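Local structure of proline iminopeptidase (Streptomyces halstedii, 3WMR) at residues D96-T99 / V100-E104; H237-G240 / T241-W245. The protein is an amidohydrolase of the alpha/beta hydrolase fold that acts on polyketide substrates and, like its peptidase S33 relatives, probably releases N-terminal proline from a peptide. All coordinates share one frame; numbering follows the deposited sequence.

Contact 1 of 2, residues D96-T99 / V100-E104; sequences DFWT and VQLFE
Leu102 turns back from the first turn of helix 100-113 onto the three residues that lead into it. Its CB lies 3.3 Å from Thr99 O and also close to Thr99 OG1. CG stands anti to the backbone N (chi1 -178°), which carries the branch away from the helix toward Phe97 and Trp98. At the tip, CD2 does the touching. It sits 3.6 Å from Trp98 CE3. The same methyl also meets Phe97 O and Phe97 CE1. The two aromatic rings meet each other in a T-shaped (edge-to-face) arrangement: the Phe97 edge points at the indole, with CD1 over the centre of one face, and Trp98 CE2 lies in the plane of the Phe97 ring. The stretch is a capped helix start with a hydrophobic staple. Thr99 is the N-cap, and its OG1 accepts from Leu102 N at 3.0 Å with an N-H...O angle of 156°. The staple joins the residue before the cap to the fourth residue of the helix: Trp98 CE3 meets Phe103 CZ at 3.8 Å, and the two side chains meet at a slant. Phe103 CD2 comes to 3.1 Å from Thr99 O, which approaches the ring obliquely. An alanine in place of Phe103 is likely to open a gap beside the indole and leave the staple without its helix-side partner. Trp98 NE1 is bonded to Lys93 O. The indole also packs on helix 225-230, where Met230 touches both Trp98 and Phe103.

Contact 2 of 2, residues H237-G240 / T241-W245; sequences HVIG and TLRDW. With P4G (1-ethoxy-2-(2-ethoxyethoxy)ethane), chain E.
Arg243 sends its guanidinium back to the main chain of Val238, five residues earlier. Its chain is extended from CG to NE, with CG anti to the backbone N (chi1 176°), and runs alongside Val238 O. NH1 donates to that oxygen at 2.9 Å. The oxygen lies at the guanidinium edge, close to its plane, but the bond is bent (139° at the hydrogen). Nearby, Ile239 CG2 comes to 4.0 Å from Arg243 NH1 and also lies over the rim of one face of the His237 ring. Val238 CG1 packs on Arg243 CA at 3.9 Å. Two overlapping type I turns shape the backbone. Arg243 N donates to Gly240 O at 3.1 Å in the first, and Trp245 N to Leu242 O at 2.9 Å in the second. Leu242 CD2 lies over one face of the Trp245 indole, toward its rim. At the indole edge, NE1 makes a weak hydrogen bond of 3.3 Å to O2 of the bound P4G, an ether chain that also passes Thr241 O. The chain runs past the indole, with C7 near Trp245 CD1. It probably lies in or near the hydrophobic tunnel for polyketide substrates. The turns lie in the loop between helix 225-230 and strand 258-263. Val238 and Arg243 pack on helix 155-166, while Leu242 and Trp245 face helices 127-137 and 100-113.

From the N terminus, the chain leaves strand 76-80 and reaches contact 1, which closes the end of a loop at the start of helix 100-113. Contact 2 comes much later, within the loop between helix 225-230 and strand 258-263. The two are in series and neither nest nor cross. Their centres are about 14 Å apart, yet contact 1 reaches contact 2 through Val100: its CG2 packs 3.8 Å from Trp245 CZ2 and 4.0 Å from Leu242 CD2. Val100 also lies beside the bound P4G. Residues 96-104 and 237-245 thus tie the start of helix 100-113 to the loop that follows helix 225-230, next to the ligand.

Contact 1 of 2, residues D96-T99 / V100-E104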
loop_
_atom_site.group_PDB
_atom_site.type_symbol
_atom_site.label_atom_id
_atom_site.label_comp_id
_atom_site.label_asym_id
_atom_site.label_seq_id
_atom_site.Cartn_x
_atom_site.Cartn_y
_atom_site.Cartn_z
ATOM N N ASP A 96 15.598 14.457 -1.328
ATOM C CA ASP A 96 15.065 15.366 -0.308
ATOM C C ASP A 96 13.691 15.958 -0.663
ATOM O O ASP A 96 13.067 16.605 0.181
ATOM C CB ASP A 96 16.082 16.467 0.075
ATOM C CG ASP A 96 16.545 17.302 -1.106
ATOM O OD1 ASP A 96 15.873 17.321 -2.156
ATOM O OD2 ASP A 96 17.596 17.961 -0.971
ATOM N N PHE A 97 13.231 15.730 -1.896
ATOM C CA PHE A 97 11.879 16.114 -2.321
ATOM C C PHE A 97 10.830 15.045 -2.001
ATOM O O PHE A 97 9.674 15.377 -1.744
ATOM C CB PHE A 97 11.843 16.396 -3.823
ATOM C CG PHE A 97 10.485 16.788 -4.339
ATOM C CD1 PHE A 97 9.656 15.846 -4.943
ATOM C CD2 PHE A 97 10.028 18.098 -4.220
ATOM C CE1 PHE A 97 8.401 16.202 -5.414
ATOM C CE2 PHE A 97 8.779 18.461 -4.694
ATOM C CZ PHE A 97 7.965 17.510 -5.294
ATOM N N TRP A 98 11.230 13.775 -2.043
ATOM C CA TRP A 98 10.296 12.671 -1.862
ATOM C C TRP A 98 10.223 12.285 -0.392
ATOM O O TRP A 98 10.977 11.435 0.089
ATOM C CB TRP A 98 10.700 11.480 -2.736
ATOM C CG TRP A 98 10.673 11.811 -4.199
ATOM C CD1 TRP A 98 11.749 11.892 -5.045
ATOM C CD2 TRP A 98 9.523 12.136 -4.986
ATOM N NE1 TRP A 98 11.333 12.236 -6.309
ATOM C CE2 TRP A 98 9.972 12.387 -6.303
ATOM C CE3 TRP A 98 8.155 12.225 -4.714
ATOM C CZ2 TRP A 98 9.099 12.722 -7.342
ATOM C CZ3 TRP A 98 7.288 12.562 -5.751
ATOM C CH2 TRP A 98 7.764 12.806 -7.044
ATOM N N THR A 99 9.298 12.920 0.314
ATOM C CA THR A 99 9.177 12.762 1.746
ATOM C C THR A 99 7.799 12.240 2.108
ATOM O O THR A 99 6.860 12.326 1.316
ATOM C CB THR A 99 9.337 14.119 2.438
ATOM O OG1 THR A 99 8.331 15.005 1.930
ATOM C CG2 THR A 99 10.721 14.692 2.152
ATOM N N VAL A 100 7.699 11.699 3.311
ATOM C CA VAL A 100 6.422 11.318 3.871
ATOM C C VAL A 100 5.501 12.548 3.987
ATOM O O VAL A 100 4.310 12.458 3.717
ATOM C CB VAL A 100 6.599 10.646 5.254
ATOM C CG1 VAL A 100 5.249 10.246 5.839
ATOM C CG2 VAL A 100 7.538 9.450 5.150
ATOM N N GLN A 101 6.051 13.697 4.393
ATOM C CA GLN A 101 5.249 14.918 4.537
ATOM C C GLN A 101 4.571 15.301 3.228
ATOM O O GLN A 101 3.413 15.704 3.212
ATOM C CB GLN A 101 6.106 16.096 5.024
ATOM C CG GLN A 101 5.282 17.359 5.271
ATOM C CD GLN A 101 4.219 17.173 6.351
ATOM O OE1 GLN A 101 3.029 17.471 6.145
ATOM N NE2 GLN A 101 4.647 16.689 7.524
ATOM N N LEU A 102 5.301 15.169 2.129
ATOM C CA LEU A 102 4.755 15.432 0.807
ATOM C C LEU A 102 3.459 14.653 0.574
ATOM O O LEU A 102 2.443 15.222 0.152
ATOM C CB LEU A 102 5.770 15.040 -0.259
ATOM C CG LEU A 102 5.367 15.290 -1.713
ATOM C CD1 LEU A 102 5.315 16.788 -1.972
ATOM C CD2 LEU A 102 6.340 14.596 -2.655
ATOM N N PHE A 103 3.507 13.350 0.839
ATOM C CA PHE A 103 2.378 12.480 0.547
ATOM C C PHE A 103 1.247 12.645 1.537
ATOM O O PHE A 103 0.092 12.440 1.167
ATOM C CB PHE A 103 2.828 11.016 0.447
ATOM C CG PHE A 103 3.697 10.765 -0.738
ATOM C CD1 PHE A 103 3.154 10.771 -2.006
ATOM C CD2 PHE A 103 5.066 10.606 -0.600
ATOM C CE1 PHE A 103 3.946 10.584 -3.120
ATOM C CE2 PHE A 103 5.863 10.406 -1.714
ATOM C CZ PHE A 103 5.301 10.402 -2.977
ATOM N N GLU A 104 1.561 13.000 2.785
ATOM C CA GLU A 104 0.523 13.384 3.760
ATOM C C GLU A 104 -0.238 14.614 3.288
ATOM O O GLU A 104 -1.456 14.688 3.408
ATOM C CB GLU A 104 1.127 13.762 5.109
ATOM C CG GLU A 104 1.721 12.631 5.914
ATOM C CD GLU A 104 2.256 13.159 7.232
ATOM O OE1 GLU A 104 1.439 13.622 8.048
ATOM O OE2 GLU A 104 3.482 13.124 7.446
#

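Contact 2 of 2, residues H237-G240 / T241-W245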
loop_
_atom_site.group_PDB
_atom_site.type_symbol
_atom_site.label_atom_id
_atom_site.label_comp_id
_atom_site.label_asym_id
_atom_site.label_seq_id
_atom_site.Cartn_x
_atom_site.Cartn_y
_atom_site.Cartn_z
ATOM N N HIS A 237 14.389 -5.808 -1.133
ATOM C CA HIS A 237 15.695 -5.115 -1.139
ATOM C C HIS A 237 15.432 -3.635 -0.900
ATOM O O HIS A 237 15.493 -2.808 -1.815
ATOM C CB HIS A 237 16.465 -5.359 -2.450
ATOM C CG HIS A 237 17.916 -4.957 -2.407
ATOM N ND1 HIS A 237 18.756 -5.276 -1.356
ATOM C CD2 HIS A 237 18.685 -4.304 -3.312
ATOM C CE1 HIS A 237 19.973 -4.823 -1.608
ATOM N NE2 HIS A 237 19.958 -4.232 -2.792
ATOM N N VAL A 238 15.121 -3.312 0.357
ATOM C CA VAL A 238 14.762 -1.943 0.728
ATOM C C VAL A 238 16.033 -1.178 1.082
ATOM O O VAL A 238 16.542 -1.287 2.203
ATOM C CB VAL A 238 13.796 -1.911 1.924
ATOM C CG1 VAL A 238 13.529 -0.470 2.378
ATOM C CG2 VAL A 238 12.506 -2.596 1.570
ATOM N N ILE A 239 16.535 -0.419 0.120
ATOM C CA ILE A 239 17.741 0.377 0.300
ATOM C C ILE A 239 17.502 1.873 0.063
ATOM O O ILE A 239 18.447 2.665 0.061
ATOM C CB ILE A 239 18.884 -0.124 -0.632
ATOM C CG1 ILE A 239 18.504 0.003 -2.106
ATOM C CG2 ILE A 239 19.257 -1.550 -0.292
ATOM C CD1 ILE A 239 19.663 -0.239 -3.057
ATOM N N GLY A 240 16.244 2.259 -0.150
ATOM C CA GLY A 240 15.887 3.645 -0.403
ATOM C C GLY A 240 15.796 4.396 0.911
ATOM O O GLY A 240 16.142 3.853 1.957
ATOM N N THR A 241 15.319 5.636 0.847
ATOM C CA THR A 241 15.291 6.532 2.004
ATOM C C THR A 241 14.341 6.107 3.129
ATOM O O THR A 241 14.473 6.608 4.231
ATOM C CB THR A 241 14.920 7.973 1.596
ATOM O OG1 THR A 241 13.662 7.973 0.924
ATOM C CG2 THR A 241 15.983 8.574 0.686
ATOM N N LEU A 242 13.413 5.179 2.885
ATOM C CA LEU A 242 12.548 4.701 3.976
ATOM C C LEU A 242 13.111 3.511 4.749
ATOM O O LEU A 242 12.467 2.983 5.645
ATOM C CB LEU A 242 11.127 4.395 3.475
ATOM C CG LEU A 242 10.339 5.590 2.909
ATOM C CD1 LEU A 242 8.951 5.142 2.489
ATOM C CD2 LEU A 242 10.249 6.777 3.882
ATOM N N ARG A 243 14.332 3.128 4.411
ATOM C CA ARG A 243 15.014 1.971 4.990
ATOM C C ARG A 243 14.945 1.832 6.515
ATOM O O ARG A 243 14.769 0.723 7.030
ATOM C CB ARG A 243 16.484 2.026 4.558
ATOM C CG ARG A 243 17.369 0.956 5.138
ATOM C CD ARG A 243 18.745 1.050 4.518
ATOM N NE ARG A 243 19.645 0.060 5.106
ATOM C CZ ARG A 243 19.749 -1.215 4.723
ATOM N NH1 ARG A 243 19.012 -1.716 3.716
ATOM N NH2 ARG A 243 20.621 -1.998 5.359
ATOM N N ASP A 244 15.113 2.942 7.231
ATOM C CA ASP A 244 15.103 2.913 8.697
ATOM C C ASP A 244 13.768 3.381 9.288
ATOM O O ASP A 244 13.622 3.506 10.502
ATOM C CB ASP A 244 16.271 3.769 9.232
ATOM C CG ASP A 244 17.635 3.124 8.963
ATOM O OD1 ASP A 244 17.832 1.957 9.371
ATOM O OD2 ASP A 244 18.515 3.764 8.341
ATOM N N TRP A 245 12.779 3.623 8.441
ATOM C CA TRP A 245 11.582 4.320 8.889
ATOM C C TRP A 245 10.582 3.427 9.646
ATOM O O TRP A 245 10.278 2.301 9.231
ATOM C CB TRP A 245 10.918 4.975 7.689
ATOM C CG TRP A 245 9.753 5.834 8.027
ATOM C CD1 TRP A 245 9.724 6.883 8.908
ATOM C CD2 TRP A 245 8.445 5.744 7.461
ATOM N NE1 TRP A 245 8.473 7.442 8.933
ATOM C CE2 TRP A 245 7.665 6.759 8.057
ATOM C CE3 TRP A 245 7.853 4.897 6.510
ATOM C CZ2 TRP A 245 6.330 6.956 7.731
ATOM C CZ3 TRP A 245 6.522 5.091 6.186
ATOM C CH2 TRP A 245 5.771 6.110 6.799
HETATM C C8 P4G E . 12.894 8.201 6.886
HETATM C C7 P4G E . 12.392 9.156 7.947
HETATM O O4 P4G E . 11.350 10.012 7.450
HETATM C C6 P4G E . 10.925 10.982 8.423
HETATM C C5 P4G E . 9.580 11.625 8.065
HETATM O O3 P4G E . 8.539 11.095 8.889
HETATM C C4 P4G E . 7.389 11.930 9.035
HETATM C C3 P4G E . 6.269 11.147 9.731
HETATM O O2 P4G E . 6.764 9.940 10.345
HETATM C C2 P4G E . 6.226 9.687 11.649
HETATM C C1 P4G E . 6.839 8.424 12.217
#